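Local coordinates for Mll7089 protein (Mesorhizobium loti, PDB 2OZ8) that is of unknown function but belongs to the mandelate racemase group of the enolase superfamily and may act as a magnesium-dependent hydro-lyase, at residues D146-A157 and R178-P188; D324-E332 and R343-A354. All coordinates share one frame; numbering follows the deposited sequence.

Contact 1 of 2, residues D146-A157 and R178-P188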
loop_
_atom_site.group_PDB
_atom_site.type_symbol
_atom_site.label_atom_id
_atom_site.label_comp_id
_atom_site.label_asym_id
_atom_site.label_seq_id
_atom_site.Cartn_x
_atom_site.Cartn_y
_atom_site.Cartn_z
ATOM N N ASP A 146 39.063 -28.998 -6.881
ATOM C CA ASP A 146 38.324 -29.694 -7.936
ATOM C C ASP A 146 38.330 -31.210 -7.805
ATOM O O ASP A 146 37.297 -31.851 -8.044
ATOM C CB ASP A 146 38.732 -29.225 -9.338
ATOM C CG ASP A 146 38.196 -27.816 -9.659
ATOM O OD1 ASP A 146 37.362 -27.307 -8.865
ATOM O OD2 ASP A 146 38.589 -27.209 -10.703
ATOM N N ASP A 147 39.453 -31.782 -7.369
ATOM C CA ASP A 147 39.501 -33.229 -7.153
ATOM C C ASP A 147 38.635 -33.711 -6.010
ATOM O O ASP A 147 37.948 -34.723 -6.158
ATOM C CB ASP A 147 40.919 -33.789 -6.948
ATOM C CG ASP A 147 40.892 -35.302 -6.635
ATOM O OD1 ASP A 147 40.656 -36.068 -7.602
ATOM O OD2 ASP A 147 41.030 -35.735 -5.440
ATOM N N ALA A 148 38.693 -33.037 -4.867
ATOM C CA ALA A 148 37.837 -33.415 -3.716
ATOM C C ALA A 148 36.318 -33.288 -3.991
ATOM O O ALA A 148 35.545 -34.103 -3.515
ATOM C CB ALA A 148 38.216 -32.640 -2.497
ATOM N N PHE A 149 35.928 -32.267 -4.762
ATOM C CA PHE A 149 34.563 -32.021 -5.173
ATOM C C PHE A 149 33.960 -33.179 -6.011
ATOM O O PHE A 149 32.907 -33.725 -5.658
ATOM C CB PHE A 149 34.547 -30.658 -5.888
ATOM C CG PHE A 149 33.229 -30.248 -6.493
ATOM C CD1 PHE A 149 32.357 -29.390 -5.793
ATOM C CD2 PHE A 149 32.906 -30.606 -7.796
ATOM C CE1 PHE A 149 31.130 -28.935 -6.377
ATOM C CE2 PHE A 149 31.718 -30.185 -8.392
ATOM C CZ PHE A 149 30.818 -29.340 -7.684
ATOM N N VAL A 150 34.614 -33.588 -7.099
ATOM C CA VAL A 150 34.019 -34.675 -7.918
ATOM C C VAL A 150 33.989 -35.963 -7.120
ATOM O O VAL A 150 33.072 -36.798 -7.234
ATOM C CB VAL A 150 34.643 -34.881 -9.370
ATOM C CG1 VAL A 150 35.825 -34.077 -9.570
ATOM C CG2 VAL A 150 34.957 -36.374 -9.638
ATOM N N SER A 151 35.001 -36.095 -6.287
ATOM C CA SER A 151 35.112 -37.257 -5.467
ATOM C C SER A 151 33.898 -37.389 -4.517
ATOM O O SER A 151 33.272 -38.453 -4.434
ATOM C CB SER A 151 36.448 -37.222 -4.746
ATOM O OG SER A 151 36.393 -38.190 -3.746
ATOM N N LEU A 152 33.532 -36.297 -3.835
ATOM C CA LEU A 152 32.342 -36.288 -2.968
ATOM C C LEU A 152 31.047 -36.492 -3.788
ATOM O O LEU A 152 30.210 -37.359 -3.440
ATOM C CB LEU A 152 32.300 -34.969 -2.188
ATOM C CG LEU A 152 31.231 -34.794 -1.101
ATOM C CD1 LEU A 152 31.661 -33.653 -0.167
ATOM C CD2 LEU A 152 29.802 -34.545 -1.680
ATOM N N PHE A 153 30.890 -35.725 -4.885
ATOM C CA PHE A 153 29.632 -35.788 -5.627
ATOM C C PHE A 153 29.461 -37.068 -6.419
ATOM O O PHE A 153 28.364 -37.581 -6.495
ATOM C CB PHE A 153 29.307 -34.514 -6.432
ATOM C CG PHE A 153 28.866 -33.356 -5.561
ATOM C CD1 PHE A 153 27.632 -33.359 -4.944
ATOM C CD2 PHE A 153 29.684 -32.282 -5.355
ATOM C CE1 PHE A 153 27.227 -32.310 -4.137
ATOM C CE2 PHE A 153 29.303 -31.233 -4.518
ATOM C CZ PHE A 153 28.083 -31.250 -3.917
ATOM N N SER A 154 30.539 -37.640 -6.955
ATOM C CA SER A 154 30.391 -38.967 -7.546
ATOM C C SER A 154 30.224 -40.096 -6.478
ATOM O O SER A 154 29.478 -41.060 -6.696
ATOM C CB SER A 154 31.488 -39.252 -8.564
ATOM O OG SER A 154 32.714 -39.282 -7.899
ATOM N N HIS A 155 30.846 -39.975 -5.315
ATOM C CA HIS A 155 30.391 -40.841 -4.228
ATOM C C HIS A 155 28.878 -40.689 -3.929
ATOM O O HIS A 155 28.162 -41.697 -3.883
ATOM C CB HIS A 155 31.185 -40.664 -2.942
ATOM C CG HIS A 155 30.826 -41.676 -1.892
ATOM N ND1 HIS A 155 30.188 -41.347 -0.713
ATOM C CD2 HIS A 155 30.989 -43.024 -1.870
ATOM C CE1 HIS A 155 29.995 -42.445 -0.005
ATOM N NE2 HIS A 155 30.473 -43.476 -0.684
ATOM N N ALA A 156 28.362 -39.467 -3.757
ATOM C CA ALA A 156 26.915 -39.357 -3.511
ATOM C C ALA A 156 26.047 -40.056 -4.593
ATOM O O ALA A 156 25.074 -40.767 -4.266
ATOM C CB ALA A 156 26.479 -37.918 -3.304
ATOM N N ALA A 157 26.374 -39.844 -5.865
ATOM C CA ALA A 157 25.645 -40.517 -6.950
ATOM C C ALA A 157 25.783 -42.053 -6.868
ATOM O O ALA A 157 24.774 -42.780 -7.059
ATOM C CB ALA A 157 26.048 -39.983 -8.323
ATOM N N ARG A 178 32.133 -23.074 -13.685
ATOM C CA ARG A 178 32.967 -24.234 -13.754
ATOM C C ARG A 178 32.538 -25.314 -12.784
ATOM O O ARG A 178 32.504 -26.493 -13.166
ATOM C CB ARG A 178 34.397 -23.840 -13.456
ATOM C CG ARG A 178 35.457 -24.605 -14.257
ATOM C CD ARG A 178 36.557 -23.574 -14.663
ATOM N NE ARG A 178 37.185 -22.984 -13.473
ATOM C CZ ARG A 178 37.712 -23.704 -12.471
ATOM N NH1 ARG A 178 37.656 -25.063 -12.513
ATOM N NH2 ARG A 178 38.284 -23.068 -11.425
ATOM N N ARG A 179 32.235 -24.933 -11.534
ATOM C CA ARG A 179 31.727 -25.914 -10.551
ATOM C C ARG A 179 30.457 -26.635 -11.030
ATOM O O ARG A 179 30.330 -27.822 -10.812
ATOM C CB ARG A 179 31.488 -25.295 -9.162
ATOM C CG ARG A 179 32.751 -24.863 -8.447
ATOM C CD ARG A 179 33.739 -26.048 -8.206
ATOM N NE ARG A 179 33.750 -26.498 -6.812
ATOM C CZ ARG A 179 34.830 -26.778 -6.088
ATOM N NH1 ARG A 179 36.048 -26.705 -6.604
ATOM N NH2 ARG A 179 34.667 -27.176 -4.832
ATOM N N LEU A 180 29.535 -25.913 -11.671
ATOM C CA LEU A 180 28.311 -26.501 -12.232
ATOM C C LEU A 180 28.623 -27.464 -13.396
ATOM O O LEU A 180 28.023 -28.567 -13.489
ATOM C CB LEU A 180 27.348 -25.416 -12.732
ATOM C CG LEU A 180 26.555 -24.557 -11.759
ATOM C CD1 LEU A 180 26.144 -23.229 -12.393
ATOM C CD2 LEU A 180 25.353 -25.330 -11.236
ATOM N N GLU A 181 29.511 -27.034 -14.296
ATOM C CA GLU A 181 30.032 -27.947 -15.332
ATOM C C GLU A 181 30.712 -29.202 -14.716
ATOM O O GLU A 181 30.455 -30.297 -15.166
ATOM C CB GLU A 181 31.027 -27.225 -16.273
ATOM C CG GLU A 181 30.467 -26.302 -17.332
ATOM C CD GLU A 181 31.557 -25.349 -17.921
ATOM O OE1 GLU A 181 32.784 -25.696 -17.892
ATOM O OE2 GLU A 181 31.190 -24.236 -18.417
ATOM N N LEU A 182 31.597 -29.034 -13.720
ATOM C CA LEU A 182 32.208 -30.183 -13.021
ATOM C C LEU A 182 31.146 -31.104 -12.443
ATOM O O LEU A 182 31.234 -32.343 -12.573
ATOM C CB LEU A 182 33.112 -29.737 -11.876
ATOM C CG LEU A 182 34.612 -29.491 -11.990
ATOM C CD1 LEU A 182 35.267 -29.629 -10.591
ATOM C CD2 LEU A 182 35.259 -30.482 -13.004
ATOM N N LEU A 183 30.145 -30.510 -11.793
ATOM C CA LEU A 183 29.074 -31.310 -11.225
ATOM C C LEU A 183 28.352 -32.166 -12.289
ATOM O O LEU A 183 28.058 -33.337 -12.034
ATOM C CB LEU A 183 28.105 -30.437 -10.426
ATOM C CG LEU A 183 26.942 -31.147 -9.758
ATOM C CD1 LEU A 183 27.319 -32.052 -8.569
ATOM C CD2 LEU A 183 25.847 -30.147 -9.365
ATOM N N LYS A 184 28.098 -31.598 -13.475
ATOM C CA LYS A 184 27.406 -32.309 -14.540
ATOM C C LYS A 184 28.214 -33.546 -15.041
ATOM O O LYS A 184 27.635 -34.582 -15.382
ATOM C CB LYS A 184 26.973 -31.357 -15.662
ATOM C CG LYS A 184 26.655 -32.031 -17.004
ATOM C CD LYS A 184 25.743 -31.240 -18.023
ATOM C CE LYS A 184 25.254 -32.274 -19.111
ATOM N NZ LYS A 184 24.415 -31.850 -20.319
ATOM N N THR A 185 29.533 -33.451 -15.006
ATOM C CA THR A 185 30.398 -34.571 -15.357
ATOM C C THR A 185 30.422 -35.697 -14.321
ATOM O O THR A 185 31.034 -36.736 -14.585
ATOM C CB THR A 185 31.891 -34.175 -15.523
ATOM O OG1 THR A 185 32.449 -33.848 -14.248
ATOM C CG2 THR A 185 32.096 -33.018 -16.497
ATOM N N CYS A 186 29.807 -35.534 -13.147
ATOM C CA CYS A 186 29.870 -36.654 -12.212
ATOM C C CYS A 186 28.572 -37.189 -11.628
ATOM O O CYS A 186 28.595 -38.073 -10.769
ATOM C CB CYS A 186 30.958 -36.484 -11.157
ATOM S SG CYS A 186 31.032 -35.001 -10.165
ATOM N N VAL A 187 27.454 -36.705 -12.150
ATOM C CA VAL A 187 26.158 -37.193 -11.763
ATOM C C VAL A 187 25.278 -37.628 -12.946
ATOM O O VAL A 187 25.422 -37.132 -14.072
ATOM C CB VAL A 187 25.417 -36.196 -10.802
ATOM C CG1 VAL A 187 26.284 -35.901 -9.599
ATOM C CG2 VAL A 187 24.913 -34.921 -11.517
ATOM N N PRO A 188 24.375 -38.588 -12.704
ATOM C CA PRO A 188 23.510 -39.007 -13.816
ATOM C C PRO A 188 22.794 -37.833 -14.426
ATOM O O PRO A 188 22.489 -36.879 -13.712
ATOM C CB PRO A 188 22.508 -39.956 -13.164
ATOM C CG PRO A 188 23.248 -40.485 -11.936
ATOM C CD PRO A 188 24.112 -39.348 -11.461
#
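Asp146 opens the contact by dividing its carboxylate between two consecutive arginines. Asp146 OD2 uses the syn lone pair to take a straight bond from Arg178 NH1 (3.0 Å, 159°), lying in the plane of that guanidinium. Asp146 OD1 meets Arg179 NH1 at 2.7 Å, a salt bridge whose hydrogen bond is bent and weak; the same NH1 also donates to the carbonyl of Leu144, tying the Arg179 head down from more than one direction. One turn on, Phe149 has CG anti to the backbone N (chi1 176°), which carries the ring across to the other helix. The bent Arg179 chain lies over one ring face, with Arg179 CD 4.3 Å from the centroid of the Phe149 ring in a CH-pi contact, while CD2 of Phe153 stands over the centre of the opposite face. Leu183 N lies at the ring edge, and Phe149 CE2 touches Leu182 CB at 3.8 Å. Val150 sets its CB against Cys186 SG (3.7 Å). The Phe153 ring receives Leu183 CD1 over one face, 3.6 Å from Phe153 CG. At Ser154, OG turns back to bond Val150 O, and CB meets Cys186 CB. Ala157 CB finishes the row, 3.7 Å from Pro188 CD. The axes of the two short helix segments come within 10.0 Å and are inclined by 42°, while Phe149 and Phe153 also reach Ile166 of strand 163-167. This is the packing of neighbouring outer helices in a beta/alpha barrel, with a salt-bridge network at one end and an apolar seam along the rest.

Contact 2 of 2, residues D324-E332 and R343-A354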
loop_
_atom_site.group_PDB
_atom_site.type_symbol
_atom_site.label_atom_id
_atom_site.label_comp_id
_atom_site.label_asym_id
_atom_site.label_seq_id
_atom_site.Cartn_x
_atom_site.Cartn_y
_atom_site.Cartn_z
ATOM N N ASP A 324 29.322 -39.485 12.860
ATOM C CA ASP A 324 28.573 -40.674 13.234
ATOM C C ASP A 324 29.166 -41.398 14.451
ATOM O O ASP A 324 28.446 -42.072 15.200
ATOM C CB ASP A 324 28.471 -41.633 12.031
ATOM C CG ASP A 324 27.558 -41.109 10.910
ATOM O OD1 ASP A 324 27.121 -39.916 10.907
ATOM O OD2 ASP A 324 27.260 -41.910 10.012
ATOM N N HIS A 325 30.475 -41.269 14.642
ATOM C CA HIS A 325 31.154 -41.946 15.715
ATOM C C HIS A 325 30.621 -41.525 17.105
ATOM O O HIS A 325 30.825 -42.239 18.130
ATOM C CB HIS A 325 32.658 -41.702 15.613
ATOM C CG HIS A 325 33.039 -40.280 15.819
ATOM N ND1 HIS A 325 32.782 -39.295 14.885
ATOM C CD2 HIS A 325 33.651 -39.666 16.863
ATOM C CE1 HIS A 325 33.219 -38.140 15.344
ATOM N NE2 HIS A 325 33.751 -38.336 16.542
ATOM N N LEU A 326 29.926 -40.397 17.148
ATOM C CA LEU A 326 29.456 -39.893 18.400
ATOM C C LEU A 326 28.212 -40.619 18.915
ATOM O O LEU A 326 27.902 -40.510 20.103
ATOM C CB LEU A 326 29.215 -38.393 18.335
ATOM C CG LEU A 326 30.328 -37.377 18.082
ATOM C CD1 LEU A 326 29.709 -36.019 17.749
ATOM C CD2 LEU A 326 31.331 -37.229 19.217
ATOM N N VAL A 327 27.504 -41.354 18.056
ATOM C CA VAL A 327 26.243 -41.985 18.464
ATOM C C VAL A 327 26.232 -43.490 18.157
ATOM O O VAL A 327 27.006 -43.964 17.304
ATOM C CB VAL A 327 25.015 -41.345 17.747
ATOM C CG1 VAL A 327 24.591 -39.988 18.391
ATOM C CG2 VAL A 327 25.276 -41.252 16.235
ATOM N N GLU A 328 25.332 -44.236 18.811
ATOM C CA GLU A 328 25.266 -45.697 18.635
ATOM C C GLU A 328 24.803 -46.052 17.257
ATOM O O GLU A 328 25.497 -46.784 16.575
ATOM C CB GLU A 328 24.394 -46.371 19.701
ATOM C CG GLU A 328 24.999 -46.226 21.092
ATOM C CD GLU A 328 24.146 -46.760 22.225
ATOM O OE1 GLU A 328 22.933 -47.105 22.025
ATOM O OE2 GLU A 328 24.723 -46.822 23.346
ATOM N N GLN A 329 23.638 -45.549 16.846
ATOM C CA GLN A 329 23.170 -45.695 15.458
ATOM C C GLN A 329 22.628 -44.406 14.853
ATOM O O GLN A 329 21.576 -43.889 15.267
ATOM C CB GLN A 329 22.146 -46.834 15.274
ATOM C CG GLN A 329 21.244 -46.982 16.413
ATOM C CD GLN A 329 20.572 -48.326 16.507
ATOM O OE1 GLN A 329 20.242 -48.955 15.500
ATOM N NE2 GLN A 329 20.340 -48.764 17.734
ATOM N N PRO A 330 23.308 -43.932 13.819
ATOM C CA PRO A 330 22.973 -42.707 13.104
ATOM C C PRO A 330 21.695 -42.940 12.315
ATOM O O PRO A 330 21.279 -44.095 12.182
ATOM C CB PRO A 330 24.163 -42.520 12.141
ATOM C CG PRO A 330 24.725 -43.887 11.961
ATOM C CD PRO A 330 24.467 -44.635 13.247
ATOM N N ILE A 331 21.093 -41.861 11.810
ATOM C CA ILE A 331 19.916 -41.925 10.961
ATOM C C ILE A 331 20.196 -42.613 9.627
ATOM O O ILE A 331 21.075 -42.201 8.895
ATOM C CB ILE A 331 19.328 -40.471 10.676
ATOM C CG1 ILE A 331 18.855 -39.777 11.975
ATOM C CG2 ILE A 331 18.189 -40.511 9.621
ATOM C CD1 ILE A 331 17.991 -40.686 12.965
ATOM N N GLU A 332 19.421 -43.636 9.301
ATOM C CA GLU A 332 19.514 -44.284 8.007
ATOM C C GLU A 332 19.203 -43.347 6.799
ATOM O O GLU A 332 18.153 -42.710 6.743
ATOM C CB GLU A 332 18.572 -45.499 7.950
ATOM C CG GLU A 332 18.837 -46.407 6.738
ATOM C CD GLU A 332 17.887 -47.588 6.631
ATOM O OE1 GLU A 332 16.953 -47.710 7.466
ATOM O OE2 GLU A 332 18.055 -48.405 5.669
ATOM N N ARG A 343 12.626 -46.307 16.658
ATOM C CA ARG A 343 13.091 -46.346 18.035
ATOM C C ARG A 343 12.419 -45.206 18.817
ATOM O O ARG A 343 11.858 -44.310 18.205
ATOM C CB ARG A 343 14.611 -46.164 18.052
ATOM C CG ARG A 343 15.437 -47.320 17.414
ATOM C CD ARG A 343 16.920 -46.911 17.287
ATOM N NE ARG A 343 17.190 -46.792 15.869
ATOM C CZ ARG A 343 17.921 -45.868 15.281
ATOM N NH1 ARG A 343 18.532 -44.904 15.956
ATOM N NH2 ARG A 343 18.043 -45.932 13.971
ATOM N N PRO A 344 12.431 -45.249 20.170
ATOM C CA PRO A 344 11.879 -44.100 20.894
ATOM C C PRO A 344 12.762 -42.880 20.852
ATOM O O PRO A 344 13.973 -42.994 20.643
ATOM C CB PRO A 344 11.761 -44.611 22.340
ATOM C CG PRO A 344 12.773 -45.705 22.454
ATOM C CD PRO A 344 12.810 -46.352 21.095
ATOM N N GLY A 345 12.153 -41.713 21.071
ATOM C CA GLY A 345 12.871 -40.473 20.896
ATOM C C GLY A 345 13.181 -40.209 19.434
ATOM O O GLY A 345 12.463 -40.676 18.503
ATOM N N HIS A 346 14.226 -39.422 19.228
ATOM C CA HIS A 346 14.698 -39.158 17.884
ATOM C C HIS A 346 15.615 -40.286 17.374
ATOM O O HIS A 346 16.060 -40.257 16.241
ATOM C CB HIS A 346 15.332 -37.759 17.730
ATOM C CG HIS A 346 16.366 -37.405 18.753
ATOM N ND1 HIS A 346 17.378 -38.262 19.144
ATOM C CD2 HIS A 346 16.566 -36.252 19.440
ATOM C CE1 HIS A 346 18.154 -37.649 20.025
ATOM N NE2 HIS A 346 17.672 -36.432 20.234
ATOM N N GLY A 347 15.882 -41.271 18.239
ATOM C CA GLY A 347 16.669 -42.463 17.909
ATOM C C GLY A 347 18.160 -42.241 18.039
ATOM O O GLY A 347 18.927 -43.117 17.695
ATOM N N LEU A 348 18.606 -41.057 18.477
ATOM C CA LEU A 348 20.045 -40.836 18.599
ATOM C C LEU A 348 20.418 -41.008 20.055
ATOM O O LEU A 348 19.838 -40.385 20.954
ATOM C CB LEU A 348 20.519 -39.495 18.008
ATOM C CG LEU A 348 20.216 -39.245 16.510
ATOM C CD1 LEU A 348 20.375 -37.762 16.165
ATOM C CD2 LEU A 348 21.014 -40.183 15.488
ATOM N N VAL A 349 21.377 -41.902 20.284
ATOM C CA VAL A 349 21.910 -42.136 21.638
ATOM C C VAL A 349 23.404 -42.042 21.596
ATOM O O VAL A 349 24.029 -42.669 20.778
ATOM C CB VAL A 349 21.498 -43.540 22.230
ATOM C CG1 VAL A 349 22.117 -43.712 23.625
ATOM C CG2 VAL A 349 19.987 -43.710 22.281
ATOM N N LEU A 350 23.965 -41.265 22.497
ATOM C CA LEU A 350 25.385 -40.988 22.529
ATOM C C LEU A 350 26.202 -42.272 22.724
ATOM O O LEU A 350 25.793 -43.168 23.473
ATOM C CB LEU A 350 25.638 -40.038 23.667
ATOM C CG LEU A 350 26.775 -39.052 23.562
ATOM C CD1 LEU A 350 26.609 -38.186 22.346
ATOM C CD2 LEU A 350 26.717 -38.236 24.844
ATOM N N SER A 351 27.321 -42.399 22.029
ATOM C CA SER A 351 28.113 -43.615 22.127
ATOM C C SER A 351 28.993 -43.523 23.374
ATOM O O SER A 351 29.708 -42.549 23.580
ATOM C CB SER A 351 28.923 -43.791 20.859
ATOM O OG SER A 351 30.102 -44.546 21.046
ATOM N N GLU A 352 28.906 -44.518 24.238
ATOM C CA GLU A 352 29.734 -44.511 25.454
ATOM C C GLU A 352 31.225 -44.610 25.115
ATOM O O GLU A 352 32.048 -43.907 25.723
ATOM C CB GLU A 352 29.259 -45.552 26.487
ATOM C CG GLU A 352 27.801 -45.280 26.988
ATOM C CD GLU A 352 27.619 -43.953 27.763
ATOM O OE1 GLU A 352 28.596 -43.487 28.382
ATOM O OE2 GLU A 352 26.488 -43.390 27.784
ATOM N N LYS A 353 31.556 -45.419 24.109
ATOM C CA LYS A 353 32.930 -45.453 23.632
ATOM C C LYS A 353 33.353 -44.057 23.213
ATOM O O LYS A 353 34.452 -43.600 23.563
ATOM C CB LYS A 353 33.105 -46.424 22.469
ATOM C CG LYS A 353 32.991 -47.906 22.863
ATOM C CD LYS A 353 32.910 -48.849 21.617
ATOM C CE LYS A 353 32.397 -50.266 22.026
ATOM N NZ LYS A 353 31.765 -51.002 20.877
ATOM N N ALA A 354 32.475 -43.359 22.493
ATOM C CA ALA A 354 32.772 -42.002 22.018
ATOM C C ALA A 354 32.969 -40.993 23.128
ATOM O O ALA A 354 33.920 -40.240 23.081
ATOM C CB ALA A 354 31.703 -41.511 21.022
HETATM O O HOH W 1 30.817 -45.033 17.877
HETATM O O HOH W 2 21.985 -43.790 18.392
#
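Val327 and Leu350 pair in a single beta bridge, a non-hydrogen-bonded pair of antiparallel pattern that joins two irregular segments. It is flanked by Ser351 N bonding Leu326 O and by Glu328 N bonding Val349 O, both at 2.8 Å. Side chains are laid out around this clamp. Glu328, stretched out beyond CG, crosses Val349 at a slant, bringing Glu328 OE1 to 3.8 Å from Val349 CG1. Farther along, Gln329 and Arg343 meet flat against each other: the side-chain amide and the guanidinium are stacked with planes 10° apart, and Gln329 CG lies over one guanidinium face, 3.4 Å from Arg343 NH1. That NH1 also makes a weak hydrogen bond to Gln329 O. With an alanine here in place of Arg343, the Gln329 amide would probably lose the flat surface it rests on and be set free to turn. Ile331 and Leu348 come together at about a right angle, Ile331 CD1 to Leu348 CD2 at 4.0 Å, and Val327 CG1 touches Leu348 CB on the way back to the bridge. A water accepts from both Gln329 N and Val349 N, filling in where direct backbone pairing has stopped. Leu350 also packs on Ala35 and Glu37 of strand 27-40, so the bridged pair reaches the N-terminal sheet. Past the bridge, helix 352-357 begins with Ser351 as its N-cap: with chi1 at 154°, Ser351 OG lies roughly anti to its own backbone N and accepts from Ala354 N at 3.0 Å.

In the fold
From the N terminus, the chain first builds the antiparallel sheet that includes strand 27-40, then helices including 103-118, and enters the barrel with strand 132-138. Contact 1 closes the first loop, 20 residues that include strand 163-167, and so holds together two successive outer helices. The remaining barrel strands follow through 313-318 before contact 2 closes a shorter, 10-residue loop around the strand pair 333-334 and 337-339. The contacts follow in series, neither nesting nor crossing; the centres of contact 1 and contact 2 lie about 30 Å apart. Contact 1 belongs to the barrel wall; contact 2 joins the segments on either side of that strand pair, and 343-354 also packs against strand 27-40 and helix 103-118.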